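PDB 1ATG: periplasmic molybdate-binding protein, which binds molybdate or tungstate in the periplasm, probably as the solute receptor that hands the oxyanion to an ABC transporter. Local coordinates for residues Val51-Asp56 / Phe75-Gly80; Ala115-Ala120 / Phe162-Gln167; Leu125-Leu130 / Pro183-Glu188. One frame throughout, in Å; residues are numbered along the deposited sequence.

Interaction 1. Residues Val51-Asp56 / Phe75-Gly80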
loop_
_atom_site.group_PDB
_atom_site.type_symbol
_atom_site.label_atom_id
_atom_site.label_comp_id
_atom_site.label_asym_id
_atom_site.label_seq_id
_atom_site.Cartn_x
_atom_site.Cartn_y
_atom_site.Cartn_z
ATOM N N VAL A 51 -4.921 -10.711 11.896
ATOM C CA VAL A 51 -3.859 -9.740 11.673
ATOM C C VAL A 51 -4.291 -8.740 10.583
ATOM O O VAL A 51 -4.902 -9.153 9.606
ATOM C CB VAL A 51 -2.568 -10.440 11.198
ATOM C CG1 VAL A 51 -1.475 -9.462 10.775
ATOM C CG2 VAL A 51 -1.990 -11.386 12.249
ATOM N N PHE A 52 -3.919 -7.490 10.792
ATOM C CA PHE A 52 -4.200 -6.424 9.843
ATOM C C PHE A 52 -2.892 -5.695 9.500
ATOM O O PHE A 52 -2.221 -5.183 10.374
ATOM C CB PHE A 52 -5.204 -5.435 10.434
ATOM C CG PHE A 52 -5.440 -4.144 9.708
ATOM C CD1 PHE A 52 -5.485 -4.019 8.326
ATOM C CD2 PHE A 52 -5.654 -3.002 10.464
ATOM C CE1 PHE A 52 -5.722 -2.785 7.738
ATOM C CE2 PHE A 52 -5.902 -1.772 9.872
ATOM C CZ PHE A 52 -5.941 -1.666 8.501
ATOM N N PHE A 53 -2.620 -5.626 8.191
ATOM C CA PHE A 53 -1.543 -4.833 7.626
ATOM C C PHE A 53 -2.159 -3.568 7.005
ATOM O O PHE A 53 -2.858 -3.657 5.987
ATOM C CB PHE A 53 -0.787 -5.589 6.538
ATOM C CG PHE A 53 0.027 -6.732 7.071
ATOM C CD1 PHE A 53 1.255 -6.530 7.667
ATOM C CD2 PHE A 53 -0.459 -8.026 6.976
ATOM C CE1 PHE A 53 1.995 -7.578 8.173
ATOM C CE2 PHE A 53 0.282 -9.097 7.467
ATOM C CZ PHE A 53 1.508 -8.864 8.064
ATOM N N SER A 54 -1.922 -2.434 7.639
ATOM C CA SER A 54 -2.443 -1.187 7.075
ATOM C C SER A 54 -1.423 -0.535 6.141
ATOM O O SER A 54 -0.219 -0.882 6.228
ATOM C CB SER A 54 -2.763 -0.218 8.211
ATOM O OG SER A 54 -3.444 0.913 7.686
ATOM N N ALA A 55 -1.828 0.456 5.354
ATOM C CA ALA A 55 -0.886 1.249 4.575
ATOM C C ALA A 55 -0.503 2.516 5.336
ATOM O O ALA A 55 0.211 3.346 4.781
ATOM C CB ALA A 55 -1.476 1.630 3.220
ATOM N N ASP A 56 -0.929 2.664 6.589
ATOM C CA ASP A 56 -0.584 3.816 7.402
ATOM C C ASP A 56 -0.381 3.373 8.854
ATOM O O ASP A 56 -0.403 2.206 9.206
ATOM C CB ASP A 56 -1.654 4.902 7.317
ATOM C CG ASP A 56 -2.999 4.573 7.905
ATOM O OD1 ASP A 56 -3.200 3.549 8.581
ATOM O OD2 ASP A 56 -3.941 5.392 7.637
ATOM N N PHE A 75 3.417 -2.544 15.069
ATOM C CA PHE A 75 4.770 -2.246 14.630
ATOM C C PHE A 75 4.778 -1.845 13.155
ATOM O O PHE A 75 3.823 -2.099 12.419
ATOM C CB PHE A 75 5.704 -3.425 14.886
ATOM C CG PHE A 75 5.624 -4.543 13.890
ATOM C CD1 PHE A 75 4.576 -5.438 13.899
ATOM C CD2 PHE A 75 6.615 -4.719 12.930
ATOM C CE1 PHE A 75 4.511 -6.470 12.981
ATOM C CE2 PHE A 75 6.561 -5.731 12.003
ATOM C CZ PHE A 75 5.510 -6.618 12.036
ATOM N N THR A 76 5.844 -1.165 12.787
ATOM C CA THR A 76 6.046 -0.771 11.391
ATOM C C THR A 76 6.651 -1.929 10.626
ATOM O O THR A 76 7.816 -2.283 10.888
ATOM C CB THR A 76 6.938 0.468 11.292
ATOM O OG1 THR A 76 6.245 1.511 11.988
ATOM C CG2 THR A 76 7.182 0.876 9.854
ATOM N N TYR A 77 5.923 -2.530 9.698
ATOM C CA TYR A 77 6.400 -3.680 8.941
ATOM C C TYR A 77 7.023 -3.306 7.605
ATOM O O TYR A 77 7.741 -4.127 7.016
ATOM C CB TYR A 77 5.277 -4.707 8.726
ATOM C CG TYR A 77 4.189 -4.235 7.793
ATOM C CD1 TYR A 77 3.122 -3.481 8.259
ATOM C CD2 TYR A 77 4.210 -4.535 6.444
ATOM C CE1 TYR A 77 2.125 -3.030 7.399
ATOM C CE2 TYR A 77 3.236 -4.083 5.570
ATOM C CZ TYR A 77 2.206 -3.334 6.067
ATOM O OH TYR A 77 1.234 -2.889 5.191
ATOM N N ALA A 78 6.778 -2.090 7.135
ATOM C CA ALA A 78 7.300 -1.682 5.826
ATOM C C ALA A 78 7.072 -0.193 5.671
ATOM O O ALA A 78 6.137 0.371 6.270
ATOM C CB ALA A 78 6.566 -2.439 4.720
ATOM N N ILE A 79 7.871 0.454 4.848
ATOM C CA ILE A 79 7.677 1.850 4.469
ATOM C C ILE A 79 7.598 1.840 2.943
ATOM O O ILE A 79 8.513 1.367 2.251
ATOM C CB ILE A 79 8.775 2.779 4.978
ATOM C CG1 ILE A 79 8.860 2.762 6.511
ATOM C CG2 ILE A 79 8.540 4.218 4.540
ATOM C CD1 ILE A 79 10.232 2.494 7.058
ATOM N N GLY A 80 6.474 2.318 2.413
ATOM C CA GLY A 80 6.220 2.260 0.984
ATOM C C GLY A 80 6.984 3.307 0.216
ATOM O O GLY A 80 7.695 4.170 0.753
#
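Tyr77 meets Phe53 and the backbone of Ser54 at once: its ring takes the edge of the phenylalanine, and its hydroxyl reaches past to a carbonyl. The pair is a T-shaped stack, with planes at 73° and centroids 4.7 Å apart. Phe53 CD1 comes down over the centre of the tyrosine face and lies 3.6 Å from Tyr77 CE1. Beyond the ring, Tyr77 OH donates to Ser54 O at 2.7 Å. The hydroxyl sits above the carbonyl plane, about 45° out of it, and so is not aimed at a lone pair. With CG held between the backbone N and the carbonyl carbon (chi1 69°), the Tyr77 ring is directed at the 51-56 segment, across the space between two strands whose nearest CA atoms, those of Phe53 and Tyr77, are 8.1 Å apart. The strands are not paired directly; in this periplasmic-binding-protein fold, strand 191-196 hydrogen-bonds to both 51-53 and 75-86. Tyr77 and Ala78 form a classic beta bulge opposite Gln192, whose NE2 also bonds to Tyr77 OH, giving that oxygen a second partner. Phe10 packs against both aromatic rings. On the Ser54 side, Ser54 OG donates to Asp56 OD1 at 2.8 Å, from above the carboxylate plane, and the same OD1 caps Ser59 N at the start of helix 58-65. Between Ser54 and Asp56, Ala55 N bonds to Ser36 OG, and Ala55 itself touches the tungstate.

Interaction 2. Residues Ala115-Ala120 / Phe162-Gln167. With WO4 (tungstate(VI)ion), chain B.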
loop_
_atom_site.group_PDB
_atom_site.type_symbol
_atom_site.label_atom_id
_atom_site.label_comp_id
_atom_site.label_asym_id
_atom_site.label_seq_id
_atom_site.Cartn_x
_atom_site.Cartn_y
_atom_site.Cartn_z
ATOM N N ALA A 115 -7.435 5.595 1.392
ATOM C CA ALA A 115 -6.284 4.876 0.854
ATOM C C ALA A 115 -5.058 5.748 1.023
ATOM O O ALA A 115 -4.881 6.734 0.315
ATOM C CB ALA A 115 -6.535 4.551 -0.621
ATOM N N PRO A 116 -4.159 5.369 1.935
ATOM C CA PRO A 116 -2.938 6.134 2.171
ATOM C C PRO A 116 -2.081 6.361 0.933
ATOM O O PRO A 116 -1.433 7.406 0.850
ATOM C CB PRO A 116 -2.216 5.332 3.252
ATOM C CG PRO A 116 -3.339 4.691 4.020
ATOM C CD PRO A 116 -4.336 4.289 2.950
ATOM N N TYR A 117 -2.072 5.462 -0.064
ATOM C CA TYR A 117 -1.294 5.742 -1.279
ATOM C C TYR A 117 -1.974 6.833 -2.104
ATOM O O TYR A 117 -1.340 7.502 -2.914
ATOM C CB TYR A 117 -1.083 4.480 -2.127
ATOM C CG TYR A 117 0.093 3.658 -1.625
ATOM C CD1 TYR A 117 -0.059 2.837 -0.508
ATOM C CD2 TYR A 117 1.330 3.746 -2.228
ATOM C CE1 TYR A 117 1.029 2.109 -0.027
ATOM C CE2 TYR A 117 2.407 3.022 -1.751
ATOM C CZ TYR A 117 2.247 2.210 -0.665
ATOM O OH TYR A 117 3.328 1.479 -0.224
ATOM N N GLY A 118 -3.272 7.011 -1.929
ATOM C CA GLY A 118 -4.042 8.106 -2.516
ATOM C C GLY A 118 -3.730 9.419 -1.803
ATOM O O GLY A 118 -3.562 10.466 -2.434
ATOM N N LEU A 119 -3.638 9.364 -0.470
ATOM C CA LEU A 119 -3.256 10.536 0.301
ATOM C C LEU A 119 -1.874 11.021 -0.139
ATOM O O LEU A 119 -1.654 12.208 -0.387
ATOM C CB LEU A 119 -3.260 10.223 1.800
ATOM C CG LEU A 119 -2.754 11.346 2.708
ATOM C CD1 LEU A 119 -3.631 12.582 2.581
ATOM C CD2 LEU A 119 -2.670 10.874 4.160
ATOM N N ALA A 120 -0.936 10.084 -0.298
ATOM C CA ALA A 120 0.410 10.434 -0.732
ATOM C C ALA A 120 0.391 11.064 -2.114
ATOM O O ALA A 120 1.042 12.084 -2.348
ATOM C CB ALA A 120 1.329 9.217 -0.701
ATOM N N PHE A 162 -1.011 7.085 -9.639
ATOM C CA PHE A 162 -0.158 7.044 -8.451
ATOM C C PHE A 162 -0.339 5.682 -7.801
ATOM O O PHE A 162 -1.437 5.303 -7.374
ATOM C CB PHE A 162 -0.484 8.162 -7.473
ATOM C CG PHE A 162 0.209 9.463 -7.739
ATOM C CD1 PHE A 162 1.591 9.539 -7.730
ATOM C CD2 PHE A 162 -0.513 10.621 -8.002
ATOM C CE1 PHE A 162 2.233 10.738 -7.959
ATOM C CE2 PHE A 162 0.123 11.823 -8.213
ATOM C CZ PHE A 162 1.506 11.895 -8.203
ATOM N N VAL A 163 0.747 4.893 -7.806
ATOM C CA VAL A 163 0.715 3.511 -7.362
ATOM C C VAL A 163 1.828 3.211 -6.369
ATOM O O VAL A 163 2.658 4.077 -6.076
ATOM C CB VAL A 163 0.805 2.551 -8.573
ATOM C CG1 VAL A 163 -0.298 2.795 -9.605
ATOM C CG2 VAL A 163 2.167 2.650 -9.251
ATOM N N ALA A 164 1.842 2.004 -5.848
ATOM C CA ALA A 164 2.898 1.552 -4.955
ATOM C C ALA A 164 3.997 0.915 -5.790
ATOM O O ALA A 164 3.751 0.156 -6.724
ATOM C CB ALA A 164 2.338 0.530 -3.978
ATOM N N LEU A 165 5.250 1.108 -5.386
ATOM C CA LEU A 165 6.360 0.486 -6.114
ATOM C C LEU A 165 6.217 -1.014 -6.174
ATOM O O LEU A 165 6.484 -1.657 -7.197
ATOM C CB LEU A 165 7.685 0.893 -5.457
ATOM C CG LEU A 165 8.949 0.250 -6.060
ATOM C CD1 LEU A 165 9.068 0.513 -7.548
ATOM C CD2 LEU A 165 10.191 0.775 -5.343
ATOM N N ALA A 166 5.772 -1.664 -5.093
ATOM C CA ALA A 166 5.623 -3.103 -5.059
ATOM C C ALA A 166 4.732 -3.621 -6.168
ATOM O O ALA A 166 4.892 -4.760 -6.615
ATOM C CB ALA A 166 5.031 -3.529 -3.714
ATOM N N GLN A 167 3.743 -2.845 -6.619
ATOM C CA GLN A 167 2.822 -3.292 -7.645
ATOM C C GLN A 167 3.416 -3.316 -9.035
ATOM O O GLN A 167 2.821 -3.920 -9.944
ATOM C CB GLN A 167 1.592 -2.369 -7.659
ATOM C CG GLN A 167 0.791 -2.428 -6.369
ATOM C CD GLN A 167 -0.265 -1.335 -6.385
ATOM O OE1 GLN A 167 0.046 -0.166 -6.600
ATOM N NE2 GLN A 167 -1.523 -1.710 -6.148
HETATM W W WO4 B . -4.076 1.285 0.199
HETATM O O1 WO4 B . -5.203 0.853 -1.104
HETATM O O2 WO4 B . -2.738 0.191 0.254
HETATM O O3 WO4 B . -3.428 2.912 -0.036
HETATM O O4 WO4 B . -4.883 1.253 1.776
HETATM O O HOH W 1 5.375 0.945 -2.161
HETATM O O HOH W 2 -3.004 6.365 -5.385
#
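Tyr117 lies between the bound tungstate and Ala164, in the anion pocket at the interface of the two domains of this periplasmic binding protein. It belongs to the first turn of helix 116-127, with Ala115 as N-cap, and the helix start points its amide at the ligand: Tyr117 N donates to WO4 O3 at 2.9 Å, nearly straight at 172°. Thr8, Asn9, Ser36 and Val146 supply the other hydrogen bonds to the anion. The apolar contact is made by the ring. With CG anti to the carbonyl carbon (chi1 -83°), the tyrosine reaches toward strand 160-164 and brings CE2 to 3.3 Å from Ala164 CB, while WO4 O3 lies in the ring plane at its edge. Polar links run through water and Gln192. Tyr117 OH bonds to Gln192 OE1 and accepts from a water, 2.9 Å away, that is weakly held by Leu165 N. A second water donates to Phe162 O and weakly to Tyr117 O. An alanine here would keep the hydrogen bond from the backbone N to the tungstate but is likely to leave a gap beside Ala164 and Gln192 OE1 without its hydroxyl partner. The turn after the strand is tied by its own side chain: Ala164 N donates to Gln167 OE1 at 2.9 Å.

Interaction 3. Residues Leu125-Leu130 / Pro183-Glu188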
loop_
_atom_site.group_PDB
_atom_site.type_symbol
_atom_site.label_atom_id
_atom_site.label_comp_id
_atom_site.label_asym_id
_atom_site.label_seq_id
_atom_site.Cartn_x
_atom_site.Cartn_y
_atom_site.Cartn_z
ATOM N N LEU A 125 0.540 16.237 -5.602
ATOM C CA LEU A 125 -0.095 17.281 -6.408
ATOM C C LEU A 125 -0.193 18.600 -5.651
ATOM O O LEU A 125 0.033 19.667 -6.232
ATOM C CB LEU A 125 -1.465 16.835 -6.903
ATOM C CG LEU A 125 -1.467 15.612 -7.831
ATOM C CD1 LEU A 125 -2.892 15.401 -8.320
ATOM C CD2 LEU A 125 -0.511 15.765 -8.994
ATOM N N THR A 126 -0.491 18.533 -4.358
ATOM C CA THR A 126 -0.529 19.762 -3.558
ATOM C C THR A 126 0.854 20.372 -3.506
ATOM O O THR A 126 1.014 21.608 -3.608
ATOM C CB THR A 126 -1.039 19.400 -2.154
ATOM O OG1 THR A 126 -2.424 19.052 -2.270
ATOM C CG2 THR A 126 -0.844 20.527 -1.151
ATOM N N HIS A 127 1.894 19.565 -3.333
ATOM C CA HIS A 127 3.255 20.089 -3.275
ATOM C C HIS A 127 3.627 20.855 -4.533
ATOM O O HIS A 127 4.326 21.878 -4.462
ATOM C CB HIS A 127 4.233 18.935 -3.026
ATOM C CG HIS A 127 5.643 19.380 -2.774
ATOM N ND1 HIS A 127 6.121 19.694 -1.519
ATOM C CD2 HIS A 127 6.665 19.574 -3.629
ATOM C CE1 HIS A 127 7.392 20.050 -1.636
ATOM N NE2 HIS A 127 7.744 20.008 -2.894
ATOM N N LEU A 128 3.190 20.373 -5.686
ATOM C CA LEU A 128 3.448 20.969 -6.980
ATOM C C LEU A 128 2.472 22.075 -7.348
ATOM O O LEU A 128 2.628 22.680 -8.415
ATOM C CB LEU A 128 3.376 19.852 -8.043
ATOM C CG LEU A 128 4.491 18.800 -7.922
ATOM C CD1 LEU A 128 4.180 17.623 -8.831
ATOM C CD2 LEU A 128 5.846 19.417 -8.233
ATOM N N GLY A 129 1.449 22.311 -6.544
ATOM C CA GLY A 129 0.452 23.331 -6.836
ATOM C C GLY A 129 -0.436 22.931 -8.008
ATOM O O GLY A 129 -0.924 23.830 -8.713
ATOM N N LEU A 130 -0.666 21.627 -8.212
ATOM C CA LEU A 130 -1.444 21.143 -9.331
ATOM C C LEU A 130 -2.754 20.504 -8.926
ATOM O O LEU A 130 -3.528 20.164 -9.826
ATOM C CB LEU A 130 -0.645 20.090 -10.130
ATOM C CG LEU A 130 0.598 20.617 -10.839
ATOM C CD1 LEU A 130 1.442 19.461 -11.366
ATOM C CD2 LEU A 130 0.207 21.559 -11.973
ATOM N N PRO A 183 10.130 12.892 -4.996
ATOM C CA PRO A 183 11.079 12.948 -3.880
ATOM C C PRO A 183 10.350 12.836 -2.548
ATOM O O PRO A 183 9.176 13.178 -2.379
ATOM C CB PRO A 183 11.778 14.287 -4.081
ATOM C CG PRO A 183 11.692 14.534 -5.551
ATOM C CD PRO A 183 10.311 14.018 -5.929
ATOM N N ALA A 184 11.118 12.411 -1.525
ATOM C CA ALA A 184 10.562 12.152 -0.202
ATOM C C ALA A 184 10.040 13.368 0.546
ATOM O O ALA A 184 9.267 13.190 1.475
ATOM C CB ALA A 184 11.584 11.407 0.652
ATOM N N ASN A 185 10.407 14.566 0.109
ATOM C CA ASN A 185 9.856 15.772 0.716
ATOM C C ASN A 185 8.586 16.240 0.021
ATOM O O ASN A 185 8.014 17.253 0.436
ATOM C CB ASN A 185 10.892 16.900 0.736
ATOM C CG ASN A 185 11.384 17.303 -0.634
ATOM O OD1 ASN A 185 11.622 16.494 -1.525
ATOM N ND2 ASN A 185 11.568 18.602 -0.845
ATOM N N TYR A 186 8.092 15.506 -0.985
ATOM C CA TYR A 186 6.891 15.911 -1.693
ATOM C C TYR A 186 5.617 15.349 -1.077
ATOM O O TYR A 186 4.530 15.765 -1.496
ATOM C CB TYR A 186 6.927 15.512 -3.167
ATOM C CG TYR A 186 7.830 16.302 -4.077
ATOM C CD1 TYR A 186 9.045 16.838 -3.667
ATOM C CD2 TYR A 186 7.456 16.505 -5.405
ATOM C CE1 TYR A 186 9.841 17.554 -4.538
ATOM C CE2 TYR A 186 8.248 17.217 -6.289
ATOM C CZ TYR A 186 9.448 17.735 -5.844
ATOM O OH TYR A 186 10.254 18.444 -6.711
ATOM N N TYR A 187 5.742 14.403 -0.159
ATOM C CA TYR A 187 4.616 13.770 0.490
ATOM C C TYR A 187 5.086 13.228 1.838
ATOM O O TYR A 187 6.300 13.030 2.014
ATOM C CB TYR A 187 4.046 12.636 -0.350
ATOM C CG TYR A 187 4.959 11.482 -0.701
ATOM C CD1 TYR A 187 5.942 11.568 -1.675
ATOM C CD2 TYR A 187 4.825 10.270 -0.037
ATOM C CE1 TYR A 187 6.739 10.491 -1.997
ATOM C CE2 TYR A 187 5.631 9.188 -0.346
ATOM C CZ TYR A 187 6.590 9.306 -1.325
ATOM O OH TYR A 187 7.333 8.187 -1.627
ATOM N N GLU A 188 4.164 12.952 2.741
ATOM C CA GLU A 188 4.602 12.372 4.020
ATOM C C GLU A 188 4.899 10.901 3.821
ATOM O O GLU A 188 4.135 10.195 3.154
ATOM C CB GLU A 188 3.498 12.583 5.056
ATOM C CG GLU A 188 3.256 14.056 5.387
ATOM C CD GLU A 188 4.360 14.693 6.201
ATOM O OE1 GLU A 188 5.302 14.020 6.679
ATOM O OE2 GLU A 188 4.324 15.923 6.434
HETATM O O HOH W 3 5.205 19.182 1.090
#
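His127 turns its imidazole away from its own backbone N (chi1 -173°), which sets the ring over Tyr186 at the end of helix 116-127; Tyr186, with CG anti to its carbonyl carbon (chi1 -74°), lays its ring against the imidazole and brings CE2 to Leu128. The rings form an offset stack, centroids 4.2 Å apart and planes inclined by 25°. It is the CD2 side of the imidazole that overlaps: His127 CD2 stands over the centre of the tyrosine ring, 3.5 Å from Tyr186 CG. The same imidazole face also receives Tyr186 CA in a CH-pi contact, 3.9 Å from the His127 ring centroid. Pro183 CD covers the opposite face of the tyrosine, which is therefore sandwiched between proline and histidine. Leu128 CD2 adds an apolar touch, 3.8 Å from Tyr186 CE2. At the edge of the imidazole, a water in the ring plane lies 2.8 Å from His127 ND1 and donates weakly to Asn185 O. Gly129, with positive phi, ends the helix in a Schellman motif, where Leu130 N bonds back to Leu125 O. This surface contact thus joins the C-terminal end of helix 116-127 to the loop between strands 178-180 and 191-196; nearby, Gln123 of that helix bonds to Glu188 N, and Leu125 packs against helix 131-136.

Interactions 1 and 2 are buried beside the anion pocket, whereas interaction 3 lies at the surface, away from the annotated sites. The first two touch, Ala55 and Asp56 packing on Pro116 and Gly80 on Tyr117, and their strands 75-86 and 160-164 are neighbours in one sheet. Gln192 connects them further, bonding to the hydroxyls of both Tyr77 and Tyr117. Interactions 2 and 3 share helix 116-127: its N-terminal end faces the ligand, its C-terminal end meets the 183-188 loop. All three rely on a tyrosine, but differently: edge-to-face with a direct carbonyl bond in 1, against a small alanine with water bridges in 2, and stacked on a solvent-exposed histidine in 3.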